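Local coordinates for putative integron gene cassette protein (Uncultured bacterium, PDB 3GHJ) that is of unknown function but belongs to the glyoxalase/bleomycin resistance protein/dioxygenase superfamily and is encoded on a mobile integron gene cassette, at residues Ser43-Ala54 with Leu66-Leu77; Glu119-Tyr127 with Gly133-Leu141. The protein carries 1 engineered substitution. One frame throughout, in Å; residues are numbered along the deposited sequence.

Contact 1: Ser43-Ala54 with Leu66-Leu77; sequences SQFYTEILGFEA and LWVSGRAGMVVL
L66 reaches the helix of 43-54 with both methyls: CD1 lies 3.7 Å from Y46 CB, and CD1 and CD2 together straddle T47 CG2, the two side chains crossing at about a right angle. With chi1 at 61°, T47 has OG1 between backbone N and carbonyl carbon, donating to S43 O, and CG2 turned to L66. At W67 the strands pair: E53 N donates to W67 O at 2.9 Å, and W67 N returns the bond to E53 O, nearly straight at 168°. A54 O lies at the edge of the W67 indole, in its plane, 3.5 Å from W67 CD1. The topology is the beta-alpha-beta-beta-beta module of the glyoxalase/bleomycin resistance superfamily, with helix 39-49 packed over a 1-4-3-2 sheet. V68 CG2 stands over the centre of the F52 ring, 3.7 Å from its centroid, a CH-pi contact; L50 CB covers the opposite face, so the ring is clamped between the two. G70 N donates to a water that in turn donates to E53 OE1 at 2.6 Å and to W67 O, tying the turn to the edge strand. Finally, L77 CD2 sits over one face of the Y46 ring, 17° off its normal, while L77 CD1 abuts S43; beyond the ring, Y46 OH is hydrogen-bonded to D130.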
loop_
_atom_site.group_PDB
_atom_site.type_symbol
_atom_site.label_atom_id
_atom_site.label_comp_id
_atom_site.label_asym_id
_atom_site.label_seq_id
_atom_site.Cartn_x
_atom_site.Cartn_y
_atom_site.Cartn_z
ATOM N N SER A 43 16.880 1.791 1.357
ATOM C CA SER A 43 16.892 2.411 0.034
ATOM C C SER A 43 17.645 1.528 -0.961
ATOM O O SER A 43 17.221 1.365 -2.106
ATOM C CB SER A 43 17.507 3.808 0.086
ATOM O OG SER A 43 16.711 4.694 0.854
ATOM N N GLN A 44 18.760 0.953 -0.525
ATOM C CA GLN A 44 19.532 0.071 -1.392
ATOM C C GLN A 44 18.712 -1.143 -1.824
ATOM O O GLN A 44 18.750 -1.546 -2.978
ATOM C CB GLN A 44 20.825 -0.361 -0.694
ATOM C CG GLN A 44 21.804 0.782 -0.496
ATOM C CD GLN A 44 22.981 0.404 0.381
ATOM O OE1 GLN A 44 23.029 -0.691 0.943
ATOM N NE2 GLN A 44 23.940 1.314 0.506
ATOM N N PHE A 45 17.958 -1.719 -0.896
ATOM C CA PHE A 45 17.125 -2.870 -1.218
ATOM C C PHE A 45 16.034 -2.502 -2.231
ATOM O O PHE A 45 15.858 -3.169 -3.249
ATOM C CB PHE A 45 16.496 -3.439 0.054
ATOM C CG PHE A 45 15.573 -4.607 -0.179
ATOM C CD1 PHE A 45 14.216 -4.408 -0.442
ATOM C CD2 PHE A 45 16.056 -5.909 -0.117
ATOM C CE1 PHE A 45 13.369 -5.484 -0.653
ATOM C CE2 PHE A 45 15.214 -6.987 -0.319
ATOM C CZ PHE A 45 13.869 -6.777 -0.580
ATOM N N TYR A 46 15.294 -1.437 -1.945
ATOM C CA TYR A 46 14.174 -1.069 -2.806
ATOM C C TYR A 46 14.601 -0.592 -4.195
ATOM O O TYR A 46 13.886 -0.801 -5.168
ATOM C CB TYR A 46 13.262 -0.048 -2.099
ATOM C CG TYR A 46 12.380 -0.692 -1.039
ATOM C CD1 TYR A 46 12.847 -0.914 0.254
ATOM C CD2 TYR A 46 11.097 -1.121 -1.349
ATOM C CE1 TYR A 46 12.046 -1.529 1.220
ATOM C CE2 TYR A 46 10.294 -1.736 -0.394
ATOM C CZ TYR A 46 10.772 -1.935 0.881
ATOM O OH TYR A 46 9.966 -2.547 1.816
ATOM N N THR A 47 15.777 0.023 -4.295
ATOM C CA THR A 47 16.252 0.474 -5.599
ATOM C C THR A 47 17.046 -0.610 -6.341
ATOM O O THR A 47 16.816 -0.851 -7.521
ATOM C CB THR A 47 17.099 1.760 -5.491
ATOM O OG1 THR A 47 18.255 1.518 -4.675
ATOM C CG2 THR A 47 16.293 2.898 -4.892
ATOM N N GLU A 48 17.954 -1.282 -5.650
ATOM C CA GLU A 48 18.856 -2.207 -6.340
ATOM C C GLU A 48 18.254 -3.591 -6.532
ATOM O O GLU A 48 18.505 -4.248 -7.544
ATOM C CB GLU A 48 20.194 -2.305 -5.604
ATOM C CG GLU A 48 20.926 -0.978 -5.515
ATOM C CD GLU A 48 22.219 -1.072 -4.728
ATOM O OE1 GLU A 48 22.642 -2.203 -4.413
ATOM O OE2 GLU A 48 22.811 -0.016 -4.424
ATOM N N ILE A 49 17.468 -4.049 -5.563
ATOM C CA ILE A 49 16.861 -5.363 -5.678
ATOM C C ILE A 49 15.490 -5.288 -6.343
ATOM O O ILE A 49 15.230 -5.998 -7.313
ATOM C CB ILE A 49 16.811 -6.110 -4.327
ATOM C CG1 ILE A 49 18.239 -6.394 -3.855
ATOM C CG2 ILE A 49 16.046 -7.426 -4.464
ATOM C CD1 ILE A 49 18.334 -7.344 -2.687
ATOM N N LEU A 50 14.619 -4.409 -5.855
ATOM C CA LEU A 50 13.303 -4.269 -6.476
ATOM C C LEU A 50 13.277 -3.348 -7.700
ATOM O O LEU A 50 12.323 -3.372 -8.471
ATOM C CB LEU A 50 12.250 -3.824 -5.451
ATOM C CG LEU A 50 12.053 -4.782 -4.270
ATOM C CD1 LEU A 50 10.905 -4.297 -3.391
ATOM C CD2 LEU A 50 11.791 -6.207 -4.752
ATOM N N GLY A 51 14.317 -2.536 -7.873
ATOM C CA GLY A 51 14.424 -1.731 -9.083
ATOM C C GLY A 51 13.603 -0.458 -9.080
ATOM O O GLY A 51 13.403 0.162 -10.128
ATOM N N PHE A 52 13.136 -0.047 -7.908
ATOM C CA PHE A 52 12.390 1.198 -7.832
ATOM C C PHE A 52 13.312 2.385 -8.107
ATOM O O PHE A 52 14.527 2.319 -7.867
ATOM C CB PHE A 52 11.671 1.318 -6.482
ATOM C CG PHE A 52 10.686 0.204 -6.225
ATOM C CD1 PHE A 52 10.226 -0.599 -7.267
ATOM C CD2 PHE A 52 10.196 -0.013 -4.951
ATOM C CE1 PHE A 52 9.313 -1.618 -7.034
ATOM C CE2 PHE A 52 9.279 -1.028 -4.706
ATOM C CZ PHE A 52 8.833 -1.829 -5.748
ATOM N N GLU A 53 12.745 3.456 -8.606
ATOM C CA GLU A 53 13.558 4.553 -9.045
ATOM C C GLU A 53 13.585 5.703 -8.084
ATOM O O GLU A 53 12.663 5.947 -7.412
ATOM C CB GLU A 53 13.033 5.051 -10.379
ATOM C CG GLU A 53 13.282 4.114 -11.558
ATOM C CD GLU A 53 12.688 4.693 -12.843
ATOM O OE1 GLU A 53 11.478 4.683 -13.019
ATOM O OE2 GLU A 53 13.440 5.221 -13.665
ATOM N N ALA A 54 14.697 6.418 -8.089
ATOM C CA ALA A 54 14.836 7.567 -7.220
ATOM C C ALA A 54 13.728 8.568 -7.471
ATOM O O ALA A 54 13.262 8.744 -8.606
ATOM C CB ALA A 54 16.205 8.222 -7.429
ATOM N N LEU A 66 10.267 6.794 -3.404
ATOM C CA LEU A 66 10.750 6.018 -4.547
ATOM C C LEU A 66 9.603 5.649 -5.479
ATOM O O LEU A 66 8.498 5.342 -5.019
ATOM C CB LEU A 66 11.436 4.741 -4.060
ATOM C CG LEU A 66 12.659 4.948 -3.172
ATOM C CD1 LEU A 66 13.120 3.604 -2.664
ATOM C CD2 LEU A 66 13.782 5.674 -3.931
ATOM N N TRP A 67 9.857 5.652 -6.781
ATOM C CA TRP A 67 8.833 5.373 -7.779
ATOM C C TRP A 67 8.807 3.916 -8.201
ATOM O O TRP A 67 9.854 3.298 -8.430
ATOM C CB TRP A 67 9.064 6.203 -9.044
ATOM C CG TRP A 67 8.829 7.668 -8.903
ATOM C CD1 TRP A 67 9.773 8.636 -8.706
ATOM C CD2 TRP A 67 7.567 8.344 -8.970
ATOM N NE1 TRP A 67 9.176 9.871 -8.647
ATOM C CE2 TRP A 67 7.823 9.722 -8.813
ATOM C CE3 TRP A 67 6.245 7.918 -9.156
ATOM C CZ2 TRP A 67 6.806 10.679 -8.822
ATOM C CZ3 TRP A 67 5.236 8.866 -9.172
ATOM C CH2 TRP A 67 5.523 10.236 -9.007
ATOM N N VAL A 68 7.594 3.390 -8.330
ATOM C CA VAL A 68 7.343 2.039 -8.817
ATOM C C VAL A 68 6.773 2.104 -10.229
ATOM O O VAL A 68 5.790 2.811 -10.481
ATOM C CB VAL A 68 6.309 1.324 -7.914
ATOM C CG1 VAL A 68 6.067 -0.107 -8.392
ATOM C CG2 VAL A 68 6.778 1.347 -6.461
ATOM N N SER A 69 7.395 1.370 -11.148
ATOM C CA SER A 69 6.922 1.273 -12.533
ATOM C C SER A 69 6.674 2.647 -13.164
ATOM O O SER A 69 5.595 2.908 -13.693
ATOM C CB SER A 69 5.655 0.419 -12.605
ATOM O OG SER A 69 5.448 -0.069 -13.924
ATOM N N GLY A 70 7.676 3.519 -13.101
ATOM C CA GLY A 70 7.570 4.841 -13.690
ATOM C C GLY A 70 6.824 5.803 -12.787
ATOM O O GLY A 70 7.415 6.387 -11.878
ATOM N N ARG A 71 5.532 5.985 -13.046
ATOM C CA ARG A 71 4.686 6.805 -12.187
ATOM C C ARG A 71 3.466 6.019 -11.727
ATOM O O ARG A 71 2.469 6.605 -11.298
ATOM C CB ARG A 71 4.246 8.087 -12.910
ATOM C CG ARG A 71 5.367 9.113 -13.049
ATOM C CD ARG A 71 4.978 10.295 -13.939
ATOM N NE ARG A 71 3.908 11.118 -13.377
ATOM C CZ ARG A 71 4.097 12.096 -12.495
ATOM N NH1 ARG A 71 5.316 12.372 -12.059
ATOM N NH2 ARG A 71 3.061 12.797 -12.048
ATOM N N ALA A 72 3.541 4.690 -11.796
ATOM C CA ALA A 72 2.384 3.862 -11.431
ATOM C C ALA A 72 2.161 3.731 -9.919
ATOM O O ALA A 72 1.030 3.531 -9.473
ATOM C CB ALA A 72 2.487 2.486 -12.059
ATOM N N GLY A 73 3.238 3.819 -9.146
ATOM C CA GLY A 73 3.138 3.658 -7.707
ATOM C C GLY A 73 4.320 4.302 -7.018
ATOM O O GLY A 73 5.230 4.811 -7.672
HETATM N N MSE A 74 4.307 4.269 -5.690
HETATM C CA MSE A 74 5.353 4.904 -4.903
HETATM C C MSE A 74 5.470 4.233 -3.551
HETATM O O MSE A 74 4.468 3.830 -2.958
HETATM C CB MSE A 74 5.040 6.386 -4.721
HETATM C CG MSE A 74 5.959 7.161 -3.787
HETATM SE SE MSE A 74 5.706 9.097 -3.942
HETATM C CE MSE A 74 6.712 9.357 -5.565
ATOM N N VAL A 75 6.697 4.036 -3.079
ATOM C CA VAL A 75 6.892 3.718 -1.677
ATOM C C VAL A 75 7.594 4.896 -1.032
ATOM O O VAL A 75 8.436 5.546 -1.656
ATOM C CB VAL A 75 7.697 2.418 -1.444
ATOM C CG1 VAL A 75 6.917 1.207 -1.939
ATOM C CG2 VAL A 75 9.064 2.499 -2.100
ATOM N N VAL A 76 7.217 5.194 0.202
ATOM C CA VAL A 76 7.892 6.217 0.991
ATOM C C VAL A 76 8.577 5.537 2.167
ATOM O O VAL A 76 7.925 5.112 3.120
ATOM C CB VAL A 76 6.931 7.312 1.513
ATOM C CG1 VAL A 76 7.742 8.447 2.154
ATOM C CG2 VAL A 76 6.050 7.840 0.384
ATOM N N LEU A 77 9.894 5.404 2.091
ATOM C CA LEU A 77 10.631 4.809 3.189
ATOM C C LEU A 77 10.822 5.867 4.265
ATOM O O LEU A 77 11.228 6.989 3.967
ATOM C CB LEU A 77 11.988 4.294 2.705
ATOM C CG LEU A 77 11.976 3.361 1.487
ATOM C CD1 LEU A 77 13.402 2.945 1.152
ATOM C CD2 LEU A 77 11.109 2.130 1.737
HETATM O O HOH W 1 10.114 3.105 -11.469
#

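Contact 2: Glu119-Tyr127 with Gly133-Leu141; sequences EWMQAVSLY and GHALEFTAL
L126, E137 and F138 bury the most surface where strands 123-129 and 135-140 form an antiparallel hairpin, the last two strands of the second beta-alpha-beta-beta-beta module of this glyoxalase-like fold. L126 and F138 are a hydrogen-bonded pair: L126 N donates to F138 O, and F138 N donates back to L126 O through a more bent bond (149°). On the face they share, L126 CD1 approaches the edge of the F138 ring, near its plane, 4.1 Å from F138 CD2; helix 98-107 packs on both side chains. The other face is polar and centres on E137. Its CG is anti to the backbone N (chi1 173°) and the chain beyond is extended, running alongside Y127 with carboxylate and ring planes 46° apart. E137 OE1 approaches Y127 CE2 to 3.4 Å. E137 OE2 is gripped by two hydroxyls arriving from opposite faces of the carboxylate plane: S125 OG at 2.7 Å, across the strands, and T139 OG1 from its own strand. These two bonds should limit the carboxylate's rotation. A water completes the arrangement, donating to E137 OE1 at 2.7 Å and lying 2.7 Å from Y127 OH, at the edge of the tyrosine ring and in its plane.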
loop_
_atom_site.group_PDB
_atom_site.type_symbol
_atom_site.label_atom_id
_atom_site.label_comp_id
_atom_site.label_asym_id
_atom_site.label_seq_id
_atom_site.Cartn_x
_atom_site.Cartn_y
_atom_site.Cartn_z
ATOM N N GLU A 119 -6.762 -19.418 -4.825
ATOM C CA GLU A 119 -7.864 -19.860 -5.671
ATOM C C GLU A 119 -9.053 -18.912 -5.584
ATOM O O GLU A 119 -9.634 -18.536 -6.605
ATOM C CB GLU A 119 -8.294 -21.281 -5.292
ATOM C CG GLU A 119 -7.253 -22.355 -5.591
ATOM C CD GLU A 119 -7.676 -23.743 -5.139
ATOM O OE1 GLU A 119 -8.693 -23.863 -4.422
ATOM O OE2 GLU A 119 -6.985 -24.717 -5.504
ATOM N N TRP A 120 -9.397 -18.504 -4.367
ATOM C CA TRP A 120 -10.583 -17.681 -4.170
ATOM C C TRP A 120 -10.532 -16.368 -4.946
ATOM O O TRP A 120 -11.567 -15.836 -5.322
ATOM C CB TRP A 120 -10.880 -17.452 -2.682
ATOM C CG TRP A 120 -9.846 -16.654 -1.940
ATOM C CD1 TRP A 120 -8.769 -17.143 -1.256
ATOM C CD2 TRP A 120 -9.807 -15.229 -1.784
ATOM N NE1 TRP A 120 -8.060 -16.110 -0.690
ATOM C CE2 TRP A 120 -8.674 -14.926 -1.002
ATOM C CE3 TRP A 120 -10.618 -14.181 -2.232
ATOM C CZ2 TRP A 120 -8.331 -13.618 -0.655
ATOM C CZ3 TRP A 120 -10.273 -12.876 -1.886
ATOM C CH2 TRP A 120 -9.138 -12.611 -1.107
HETATM N N MSE A 121 -9.332 -15.854 -5.209
HETATM C CA MSE A 121 -9.223 -14.615 -5.975
HETATM C C MSE A 121 -8.543 -14.812 -7.327
HETATM O O MSE A 121 -8.170 -13.844 -7.989
HETATM C CB MSE A 121 -8.522 -13.519 -5.160
HETATM C CG MSE A 121 -7.192 -13.930 -4.572
HETATM SE SE MSE A 121 -6.292 -12.494 -3.546
HETATM C CE MSE A 121 -5.814 -11.253 -4.978
ATOM N N GLN A 122 -8.411 -16.069 -7.740
ATOM C CA GLN A 122 -7.755 -16.403 -9.001
ATOM C C GLN A 122 -6.422 -15.671 -9.128
ATOM O O GLN A 122 -6.167 -14.997 -10.124
ATOM C CB GLN A 122 -8.653 -16.065 -10.194
ATOM C CG GLN A 122 -9.969 -16.836 -10.238
ATOM C CD GLN A 122 -11.074 -16.164 -9.442
ATOM O OE1 GLN A 122 -11.112 -14.939 -9.322
ATOM N NE2 GLN A 122 -11.986 -16.965 -8.903
ATOM N N ALA A 123 -5.582 -15.807 -8.109
ATOM C CA ALA A 123 -4.308 -15.099 -8.073
ATOM C C ALA A 123 -3.182 -16.041 -7.694
ATOM O O ALA A 123 -3.416 -17.141 -7.185
ATOM C CB ALA A 123 -4.381 -13.938 -7.078
ATOM N N VAL A 124 -1.953 -15.592 -7.939
ATOM C CA VAL A 124 -0.752 -16.315 -7.543
ATOM C C VAL A 124 0.150 -15.340 -6.793
ATOM O O VAL A 124 0.329 -14.206 -7.234
ATOM C CB VAL A 124 0.017 -16.840 -8.772
ATOM C CG1 VAL A 124 1.259 -17.597 -8.328
ATOM C CG2 VAL A 124 -0.880 -17.730 -9.621
ATOM N N SER A 125 0.709 -15.773 -5.667
ATOM C CA SER A 125 1.536 -14.887 -4.851
ATOM C C SER A 125 2.923 -15.438 -4.589
ATOM O O SER A 125 3.116 -16.651 -4.463
ATOM C CB SER A 125 0.879 -14.624 -3.498
ATOM O OG SER A 125 -0.380 -13.991 -3.638
ATOM N N LEU A 126 3.895 -14.540 -4.501
ATOM C CA LEU A 126 5.195 -14.848 -3.940
ATOM C C LEU A 126 5.385 -14.005 -2.701
ATOM O O LEU A 126 4.979 -12.843 -2.681
ATOM C CB LEU A 126 6.311 -14.484 -4.908
ATOM C CG LEU A 126 6.365 -15.258 -6.219
ATOM C CD1 LEU A 126 7.387 -14.604 -7.118
ATOM C CD2 LEU A 126 6.725 -16.720 -5.927
ATOM N N TYR A 127 6.040 -14.562 -1.691
ATOM C CA TYR A 127 6.250 -13.862 -0.430
ATOM C C TYR A 127 7.724 -13.771 -0.092
ATOM O O TYR A 127 8.466 -14.740 -0.263
ATOM C CB TYR A 127 5.514 -14.582 0.699
ATOM C CG TYR A 127 4.013 -14.573 0.548
ATOM C CD1 TYR A 127 3.343 -15.662 0.001
ATOM C CD2 TYR A 127 3.264 -13.467 0.933
ATOM C CE1 TYR A 127 1.960 -15.654 -0.147
ATOM C CE2 TYR A 127 1.880 -13.451 0.794
ATOM C CZ TYR A 127 1.239 -14.548 0.259
ATOM O OH TYR A 127 -0.134 -14.537 0.124
ATOM N N GLY A 133 12.249 -7.044 7.703
ATOM C CA GLY A 133 11.369 -8.154 7.991
ATOM C C GLY A 133 9.914 -7.871 7.676
ATOM O O GLY A 133 9.033 -8.614 8.101
ATOM N N HIS A 134 9.643 -6.807 6.929
ATOM C CA HIS A 134 8.270 -6.622 6.489
ATOM C C HIS A 134 7.877 -7.746 5.553
ATOM O O HIS A 134 8.730 -8.337 4.866
ATOM C CB HIS A 134 8.083 -5.267 5.818
ATOM C CG HIS A 134 8.230 -4.130 6.767
ATOM N ND1 HIS A 134 7.617 -4.119 8.002
ATOM C CD2 HIS A 134 8.944 -2.982 6.683
ATOM C CE1 HIS A 134 7.940 -3.004 8.635
ATOM N NE2 HIS A 134 8.736 -2.294 7.855
ATOM N N ALA A 135 6.590 -8.061 5.550
ATOM C CA ALA A 135 6.068 -9.145 4.738
ATOM C C ALA A 135 5.669 -8.604 3.376
ATOM O O ALA A 135 4.554 -8.103 3.198
ATOM C CB ALA A 135 4.867 -9.781 5.445
ATOM N N LEU A 136 6.590 -8.680 2.421
ATOM C CA LEU A 136 6.322 -8.223 1.064
ATOM C C LEU A 136 5.786 -9.360 0.212
ATOM O O LEU A 136 5.913 -10.541 0.557
ATOM C CB LEU A 136 7.583 -7.616 0.429
ATOM C CG LEU A 136 7.872 -6.147 0.747
ATOM C CD1 LEU A 136 8.021 -5.929 2.250
ATOM C CD2 LEU A 136 9.124 -5.677 -0.002
ATOM N N GLU A 137 5.177 -8.997 -0.902
ATOM C CA GLU A 137 4.508 -9.959 -1.753
ATOM C C GLU A 137 4.499 -9.436 -3.183
ATOM O O GLU A 137 4.423 -8.221 -3.408
ATOM C CB GLU A 137 3.079 -10.184 -1.234
ATOM C CG GLU A 137 2.193 -11.038 -2.119
ATOM C CD GLU A 137 0.754 -11.091 -1.644
ATOM O OE1 GLU A 137 0.471 -10.653 -0.503
ATOM O OE2 GLU A 137 -0.103 -11.558 -2.422
ATOM N N PHE A 138 4.626 -10.350 -4.143
ATOM C CA PHE A 138 4.251 -10.079 -5.524
ATOM C C PHE A 138 2.950 -10.831 -5.771
ATOM O O PHE A 138 2.864 -12.026 -5.472
ATOM C CB PHE A 138 5.304 -10.587 -6.514
ATOM C CG PHE A 138 6.625 -9.863 -6.459
ATOM C CD1 PHE A 138 6.711 -8.527 -6.113
ATOM C CD2 PHE A 138 7.794 -10.524 -6.817
ATOM C CE1 PHE A 138 7.944 -7.879 -6.089
ATOM C CE2 PHE A 138 9.018 -9.882 -6.793
ATOM C CZ PHE A 138 9.097 -8.558 -6.439
ATOM N N THR A 139 1.950 -10.145 -6.308
ATOM C CA THR A 139 0.646 -10.746 -6.581
ATOM C C THR A 139 0.349 -10.655 -8.064
ATOM O O THR A 139 0.422 -9.577 -8.656
ATOM C CB THR A 139 -0.485 -9.994 -5.850
ATOM O OG1 THR A 139 -0.117 -9.753 -4.483
ATOM C CG2 THR A 139 -1.789 -10.793 -5.909
ATOM N N ALA A 140 0.007 -11.797 -8.664
ATOM C CA ALA A 140 -0.385 -11.847 -10.069
ATOM C C ALA A 140 -1.858 -12.247 -10.186
ATOM O O ALA A 140 -2.290 -13.205 -9.550
ATOM C CB ALA A 140 0.512 -12.836 -10.834
ATOM N N LEU A 141 -2.607 -11.510 -11.001
ATOM C CA LEU A 141 -4.055 -11.685 -11.104
ATOM C C LEU A 141 -4.474 -11.954 -12.537
ATOM O O LEU A 141 -5.673 -11.946 -12.823
ATOM C CB LEU A 141 -4.797 -10.436 -10.616
ATOM C CG LEU A 141 -4.713 -10.042 -9.145
ATOM C CD1 LEU A 141 -3.497 -9.158 -8.901
ATOM C CD2 LEU A 141 -5.987 -9.330 -8.735
ATOM O OXT LEU A 141 -3.645 -12.167 -13.420
HETATM O O HOH W 2 -1.385 -12.193 0.617
#

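Contacts 1 and 2 sit on opposite sides of the chain's centre, their own centres about 19 Å apart, and each belongs to one of two sheets with the same 1-4-3-2 strand order, as expected for paired modules of this superfamily. They meet directly by packing: Y46 OH lies 3.7 Å from the methyl L136 CD2, and L50 CD2 lies 4.0 Å from F138 CZ. The helix of 43-54 and the residues after it thus pack on strand 135-140. A second junction crosses the dimer: R71 NH2 of contact 1 hydrogen-bonds to M121 O and L141 O of the second subunit, whose L141 also packs on W67.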